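Local coordinates for putative uncharacterized protein (Staphylococcus aureus, PDB 3R2T), which is of unknown function but belongs to the staphylococcal superantigen-like branch of the secreted toxin family, with an OB-fold and a beta-grasp domain, at residues Gln65-Pro70 and Ser224-Phe229; Lys188-Leu193 and Lys198-Ser203. One frame throughout, in Å; residues are numbered along the deposited sequence. Where two conformers were deposited one is given.

Contact 1. Residues Gln65-Pro70 and Ser224-Phe229; sequences QYYSGP and SDKLDF. With SO4 (sulfate ion), chain D; SO4 (sulfate ion), chain C.
One face of the Tyr66 ring carries the aliphatic end of Lys226. Atom CE of Lys226 lies 3.5 Å from the centroid of the Tyr66 ring, nearly straight above it, and makes a CH-pi contact. The ammonium is a little off centre: NZ of Lys226 is 3.8 Å from that centroid, in a cation-pi contact. The lysine chain bends at chi3 (-62°), and the two side chains cross at about a right angle. In the plane of the same ring, at its edge, sits CD2 of Tyr67. In turn CD2 of Tyr66 lies over the centre of one Tyr67 face.

The Tyr67 ring offers its edge to the 224-229 loop. Leu227 N donates to Tyr67 OH at 3.2 Å, and the bond is nearly straight (167°). That hydroxyl also bonds to Asp186. Glu125 serves both partners of the ring contact: OE1 makes a salt bridge with Lys226 NZ and OE2 a hydrogen bond with Tyr66 OH. Lys226 NZ also donates to O4 of one sulfate, 2.9 Å away. Phe229 N donates to O4 of a second sulfate, 3.0 Å away. Both ions probably come from the crystallisation liquor.

The contact sets the N-terminal helix 57-68 against the beta-grasp domain, at the loop between strands 218-222 and 235-237. Helix 182-197 borders helix and loop, with Arg190 and Ile194 against Tyr67 and Asp186 against Leu227.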
loop_
_atom_site.group_PDB
_atom_site.type_symbol
_atom_site.label_atom_id
_atom_site.label_comp_id
_atom_site.label_asym_id
_atom_site.label_seq_id
_atom_site.Cartn_x
_atom_site.Cartn_y
_atom_site.Cartn_z
ATOM N N GLN A 65 6.682 14.721 10.199
ATOM C CA GLN A 65 7.001 14.704 8.781
ATOM C C GLN A 65 5.743 14.650 7.927
ATOM O O GLN A 65 5.562 15.460 7.025
ATOM C CB GLN A 65 7.934 13.531 8.440
ATOM C CG GLN A 65 8.087 13.301 6.931
ATOM C CD GLN A 65 9.178 12.308 6.557
ATOM O OE1 GLN A 65 10.163 12.122 7.290
ATOM N NE2 GLN A 65 9.023 11.685 5.386
ATOM N N TYR A 66 4.872 13.701 8.224
ATOM C CA TYR A 66 3.618 13.508 7.463
ATOM C C TYR A 66 2.649 14.679 7.534
ATOM O O TYR A 66 2.154 15.155 6.506
ATOM C CB TYR A 66 2.941 12.231 7.976
ATOM C CG TYR A 66 1.656 11.775 7.297
ATOM C CD1 TYR A 66 1.697 10.988 6.142
ATOM C CD2 TYR A 66 0.417 12.061 7.854
ATOM C CE1 TYR A 66 0.551 10.542 5.543
ATOM C CE2 TYR A 66 -0.755 11.603 7.268
ATOM C CZ TYR A 66 -0.678 10.841 6.112
ATOM O OH TYR A 66 -1.819 10.399 5.522
ATOM N N TYR A 67 2.364 15.144 8.744
ATOM C CA TYR A 67 1.379 16.223 8.918
ATOM C C TYR A 67 1.906 17.620 8.561
ATOM O O TYR A 67 1.111 18.553 8.438
ATOM C CB TYR A 67 0.718 16.182 10.306
ATOM C CG TYR A 67 -0.267 15.059 10.442
ATOM C CD1 TYR A 67 -1.522 15.138 9.841
ATOM C CD2 TYR A 67 0.025 13.916 11.182
ATOM C CE1 TYR A 67 -2.452 14.101 9.949
ATOM C CE2 TYR A 67 -0.905 12.876 11.297
ATOM C CZ TYR A 67 -2.138 12.970 10.681
ATOM O OH TYR A 67 -3.077 11.930 10.790
ATOM N N SER A 68 3.224 17.762 8.398
ATOM C CA SER A 68 3.795 19.041 7.982
ATOM C C SER A 68 4.119 18.963 6.485
ATOM O O SER A 68 4.539 19.947 5.886
ATOM C CB SER A 68 5.061 19.392 8.769
ATOM O OG SER A 68 6.103 18.479 8.491
ATOM N N GLY A 69 3.901 17.793 5.882
ATOM C CA GLY A 69 4.167 17.583 4.460
ATOM C C GLY A 69 3.096 18.070 3.479
ATOM O O GLY A 69 2.148 18.760 3.854
ATOM N N PRO A 70 3.242 17.688 2.203
ATOM C CA PRO A 70 2.315 18.116 1.161
ATOM C C PRO A 70 0.936 17.473 1.214
ATOM O O PRO A 70 0.798 16.365 1.694
ATOM C CB PRO A 70 3.023 17.691 -0.141
ATOM C CG PRO A 70 4.287 16.968 0.262
ATOM C CD PRO A 70 4.208 16.689 1.710
ATOM N N SER A 224 -1.755 10.762 19.153
ATOM C CA SER A 224 -0.550 9.915 19.369
ATOM C C SER A 224 -0.132 9.105 18.154
ATOM O O SER A 224 1.004 8.640 18.088
ATOM C CB SER A 224 -0.786 8.924 20.507
ATOM O OG SER A 224 -1.045 9.620 21.705
ATOM N N ASP A 225 -1.060 8.886 17.221
ATOM C CA ASP A 225 -0.760 8.117 16.005
ATOM C C ASP A 225 -1.540 8.682 14.803
ATOM O O ASP A 225 -2.436 9.493 14.979
ATOM C CB ASP A 225 -1.041 6.618 16.223
ATOM C CG ASP A 225 -2.527 6.311 16.486
ATOM O OD1 ASP A 225 -3.371 7.243 16.399
ATOM O OD2 ASP A 225 -2.841 5.121 16.770
ATOM N N LYS A 226 -1.169 8.270 13.596
ATOM C CA LYS A 226 -1.808 8.752 12.379
ATOM C C LYS A 226 -3.275 8.339 12.365
ATOM O O LYS A 226 -3.643 7.360 12.946
ATOM C CB LYS A 226 -1.077 8.178 11.144
ATOM C CG LYS A 226 -1.583 8.718 9.780
ATOM C CD LYS A 226 -0.920 8.046 8.548
ATOM C CE LYS A 226 0.594 8.277 8.474
ATOM N NZ LYS A 226 1.221 7.587 7.267
ATOM N N LEU A 227 -4.128 9.096 11.719
ATOM C CA LEU A 227 -5.528 8.699 11.642
ATOM C C LEU A 227 -5.622 7.304 10.999
ATOM O O LEU A 227 -4.978 7.061 9.981
ATOM C CB LEU A 227 -6.281 9.687 10.754
ATOM C CG LEU A 227 -7.771 9.405 10.534
ATOM C CD1 LEU A 227 -8.574 9.422 11.867
ATOM C CD2 LEU A 227 -8.332 10.414 9.550
ATOM N N ASP A 228 -6.414 6.408 11.600
ATOM C CA ASP A 228 -6.620 5.048 11.077
ATOM C C ASP A 228 -6.981 5.086 9.596
ATOM O O ASP A 228 -7.911 5.800 9.203
ATOM C CB ASP A 228 -7.775 4.334 11.795
ATOM C CG ASP A 228 -7.514 4.088 13.271
ATOM O OD1 ASP A 228 -6.469 4.527 13.789
ATOM O OD2 ASP A 228 -8.377 3.439 13.915
ATOM N N PHE A 229 -6.262 4.313 8.782
ATOM C CA PHE A 229 -6.525 4.266 7.333
ATOM C C PHE A 229 -7.996 3.966 6.990
ATOM O O PHE A 229 -8.533 4.509 6.027
ATOM C CB PHE A 229 -5.586 3.294 6.594
ATOM C CG PHE A 229 -4.125 3.719 6.611
ATOM C CD1 PHE A 229 -3.711 4.863 5.929
ATOM C CD2 PHE A 229 -3.186 2.989 7.287
ATOM C CE1 PHE A 229 -2.387 5.256 5.939
ATOM C CE2 PHE A 229 -1.848 3.377 7.301
ATOM C CZ PHE A 229 -1.448 4.510 6.617
HETATM S S SO4 D . -5.951 0.770 9.942
HETATM O O1 SO4 D . -5.551 0.078 8.716
HETATM O O2 SO4 D . -7.349 1.195 9.777
HETATM O O3 SO4 D . -5.891 -0.128 11.094
HETATM O O4 SO4 D . -5.064 1.915 10.157
HETATM S S SO4 C . 1.487 4.467 9.531
HETATM O O1 SO4 C . 2.533 3.520 9.905
HETATM O O2 SO4 C . 0.171 3.911 9.854
HETATM O O3 SO4 C . 1.658 5.667 10.332
HETATM O O4 SO4 C . 1.550 4.792 8.101
#

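Contact 2. Residues Lys188-Leu193 and Lys198-Ser203; sequences KIRKLL and KLYEGS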
loop_
_atom_site.group_PDB
_atom_site.type_symbol
_atom_site.label_atom_id
_atom_site.label_comp_id
_atom_site.label_asym_id
_atom_site.label_seq_id
_atom_site.Cartn_x
_atom_site.Cartn_y
_atom_site.Cartn_z
ATOM N N LYS A 188 -5.674 18.901 8.187
ATOM C CA LYS A 188 -5.620 20.369 8.289
ATOM C C LYS A 188 -5.540 20.820 9.735
ATOM O O LYS A 188 -4.867 21.793 10.058
ATOM C CB LYS A 188 -6.848 21.012 7.619
ATOM C CG LYS A 188 -6.813 21.095 6.076
ATOM C CD LYS A 188 -8.164 21.633 5.570
ATOM C CE LYS A 188 -8.051 22.291 4.189
ATOM N NZ LYS A 188 -7.431 21.453 3.144
ATOM N N ILE A 189 -6.250 20.133 10.617
ATOM C CA ILE A 189 -6.189 20.527 11.994
ATOM C C ILE A 189 -4.769 20.260 12.504
ATOM O O ILE A 189 -4.152 21.153 13.038
ATOM C CB ILE A 189 -7.255 19.880 12.834
ATOM C CG1 ILE A 189 -8.613 20.446 12.449
ATOM C CG2 ILE A 189 -7.017 20.174 14.300
ATOM C CD1 ILE A 189 -9.807 19.670 13.058
ATOM N N ARG A 190 -4.214 19.076 12.281
ATOM C CA ARG A 190 -2.842 18.811 12.785
ATOM C C ARG A 190 -1.791 19.725 12.190
ATOM O O ARG A 190 -0.837 20.100 12.877
ATOM C CB ARG A 190 -2.405 17.358 12.583
ATOM C CG ARG A 190 -3.345 16.367 13.263
ATOM C CD ARG A 190 -2.715 15.026 13.436
ATOM N NE ARG A 190 -3.700 13.948 13.465
ATOM C CZ ARG A 190 -3.462 12.740 13.954
ATOM N NH1 ARG A 190 -4.408 11.795 13.915
ATOM N NH2 ARG A 190 -2.287 12.468 14.499
ATOM N N LYS A 191 -1.950 20.052 10.905
ATOM C CA LYS A 191 -1.050 20.966 10.207
ATOM C C LYS A 191 -1.017 22.283 10.974
ATOM O O LYS A 191 0.038 22.855 11.226
ATOM C CB LYS A 191 -1.572 21.196 8.781
ATOM C CG LYS A 191 -0.850 22.272 7.936
ATOM C CD LYS A 191 -1.462 22.295 6.520
ATOM C CE LYS A 191 -0.852 23.347 5.587
ATOM N NZ LYS A 191 -1.209 24.745 5.945
ATOM N N LEU A 192 -2.200 22.745 11.361
ATOM C CA LEU A 192 -2.327 23.989 12.093
ATOM C C LEU A 192 -1.695 23.862 13.478
ATOM O O LEU A 192 -1.023 24.778 13.930
ATOM C CB LEU A 192 -3.781 24.398 12.177
ATOM C CG LEU A 192 -4.102 25.746 12.808
ATOM C CD1 LEU A 192 -5.460 26.214 12.306
ATOM C CD2 LEU A 192 -4.024 25.683 14.320
ATOM N N LEU A 193 -1.877 22.715 14.127
ATOM C CA LEU A 193 -1.319 22.499 15.471
ATOM C C LEU A 193 0.196 22.442 15.447
ATOM O O LEU A 193 0.861 22.877 16.393
ATOM C CB LEU A 193 -1.869 21.211 16.071
ATOM C CG LEU A 193 -3.382 21.210 16.283
ATOM C CD1 LEU A 193 -3.850 19.837 16.747
ATOM C CD2 LEU A 193 -3.777 22.319 17.249
ATOM N N LYS A 198 3.398 23.959 18.023
ATOM C CA LYS A 198 4.569 23.074 18.039
ATOM C C LYS A 198 4.224 21.599 18.342
ATOM O O LYS A 198 4.929 20.913 19.082
ATOM C CB LYS A 198 5.637 23.631 18.986
ATOM C CG LYS A 198 6.029 25.080 18.615
ATOM C CD LYS A 198 7.201 25.664 19.421
ATOM C CE LYS A 198 8.532 24.980 19.098
ATOM N NZ LYS A 198 9.693 25.662 19.757
ATOM N N LEU A 199 3.132 21.116 17.755
ATOM C CA LEU A 199 2.753 19.734 17.925
ATOM C C LEU A 199 3.851 18.890 17.290
ATOM O O LEU A 199 4.360 19.224 16.213
ATOM C CB LEU A 199 1.409 19.433 17.246
ATOM C CG LEU A 199 0.943 17.975 17.346
ATOM C CD1 LEU A 199 0.695 17.579 18.807
ATOM C CD2 LEU A 199 -0.308 17.721 16.479
ATOM N N TYR A 200 4.198 17.802 17.970
ATOM C CA TYR A 200 5.228 16.857 17.537
ATOM C C TYR A 200 6.628 17.481 17.473
ATOM O O TYR A 200 7.485 16.975 16.760
ATOM C CB TYR A 200 4.896 16.190 16.180
ATOM C CG TYR A 200 3.520 15.579 16.076
ATOM C CD1 TYR A 200 3.086 14.638 16.997
ATOM C CD2 TYR A 200 2.675 15.906 15.026
ATOM C CE1 TYR A 200 1.823 14.066 16.905
ATOM C CE2 TYR A 200 1.401 15.334 14.914
ATOM C CZ TYR A 200 0.988 14.409 15.862
ATOM O OH TYR A 200 -0.263 13.832 15.773
ATOM N N GLU A 201 6.858 18.570 18.208
ATOM C CA GLU A 201 8.183 19.222 18.229
ATOM C C GLU A 201 8.715 19.343 19.651
ATOM O O GLU A 201 9.366 20.330 19.989
ATOM C CB GLU A 201 8.144 20.613 17.581
ATOM C CG GLU A 201 7.811 20.614 16.089
ATOM C CD GLU A 201 7.908 22.003 15.454
ATOM O OE1 GLU A 201 8.198 22.979 16.185
ATOM O OE2 GLU A 201 7.695 22.116 14.224
ATOM N N GLY A 202 8.438 18.331 20.478
ATOM C CA GLY A 202 8.884 18.309 21.876
ATOM C C GLY A 202 8.121 19.229 22.827
ATOM O O GLY A 202 8.587 19.494 23.934
ATOM N N SER A 203 6.959 19.721 22.403
ATOM C CA SER A 203 6.142 20.609 23.245
ATOM C C SER A 203 4.803 19.927 23.544
ATOM O O SER A 203 4.447 19.695 24.703
ATOM C CB SER A 203 5.920 21.959 22.551
ATOM O OG SER A 203 5.196 22.848 23.386
#
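The C-terminal end of helix 182-197 and the turn that follows it make this contact. Lys198 is the first residue to leave helical geometry, and its phi is positive (52°). The chain then folds back on the last turns of the helix. Leu199 N donates to Leu193 O at 3.2 Å, which gives a carbonyl near the helix end a partner from beyond the helix. Lys198 N is just as near that oxygen, but its angle is too poor for a bond.

A type II beta turn runs from Lys198 to Glu201, closed by Glu201 N to Lys198 O at 3.2 Å. Leu199 and Tyr200 are its two central residues. Leu199 has CG anti to the backbone N (chi1 179°), and its branch CD2 lies against Leu193 CB at 3.8 Å. In this beta-grasp domain the helix packs on the sheet, and Leu193 also touches Val246 of strand 241-248.

Tyr200 carries the polar side. Arg190 reaches out from the helix on an extended chain, and its NH2 donates to Tyr200 OH at 2.8 Å. The bond is bent (139°). The hydroxyl lies at the edge of the guanidinium, tilted a little from its plane. The same hydroxyl bonds to Leu223 O, so two partners hold it in a buried setting. NE of Arg190 forms a salt bridge with Asp186, one helical turn earlier. CG of Leu199 lies over the centre of one Tyr200 face, while Thr60, Leu63 and His64 of helix 57-68 also touch this tyrosine.

How the contacts relate
The centres of the two contacts lie about 10 Å apart, on the same side of the chain's centre. Contact 2 is nested along the chain inside contact 1: the order is 65-70, 188-193, 198-203, 224-229. Arg190 joins them. Its NH2 lies 3.0 Å from Asp225 O, a probable hydrogen bond, and its CZ packs 3.3 Å from Tyr67 OH. Helix 182-197 belongs to the beta-grasp part, as do the 198-203 and 224-229 loops, whereas 65-70 lies on the N-terminal helix 57-68. Contact 1 joins helix 57-68 to the beta-grasp domain, far away in sequence. Contact 2 lies within that domain, and the same helix packs on its Tyr200.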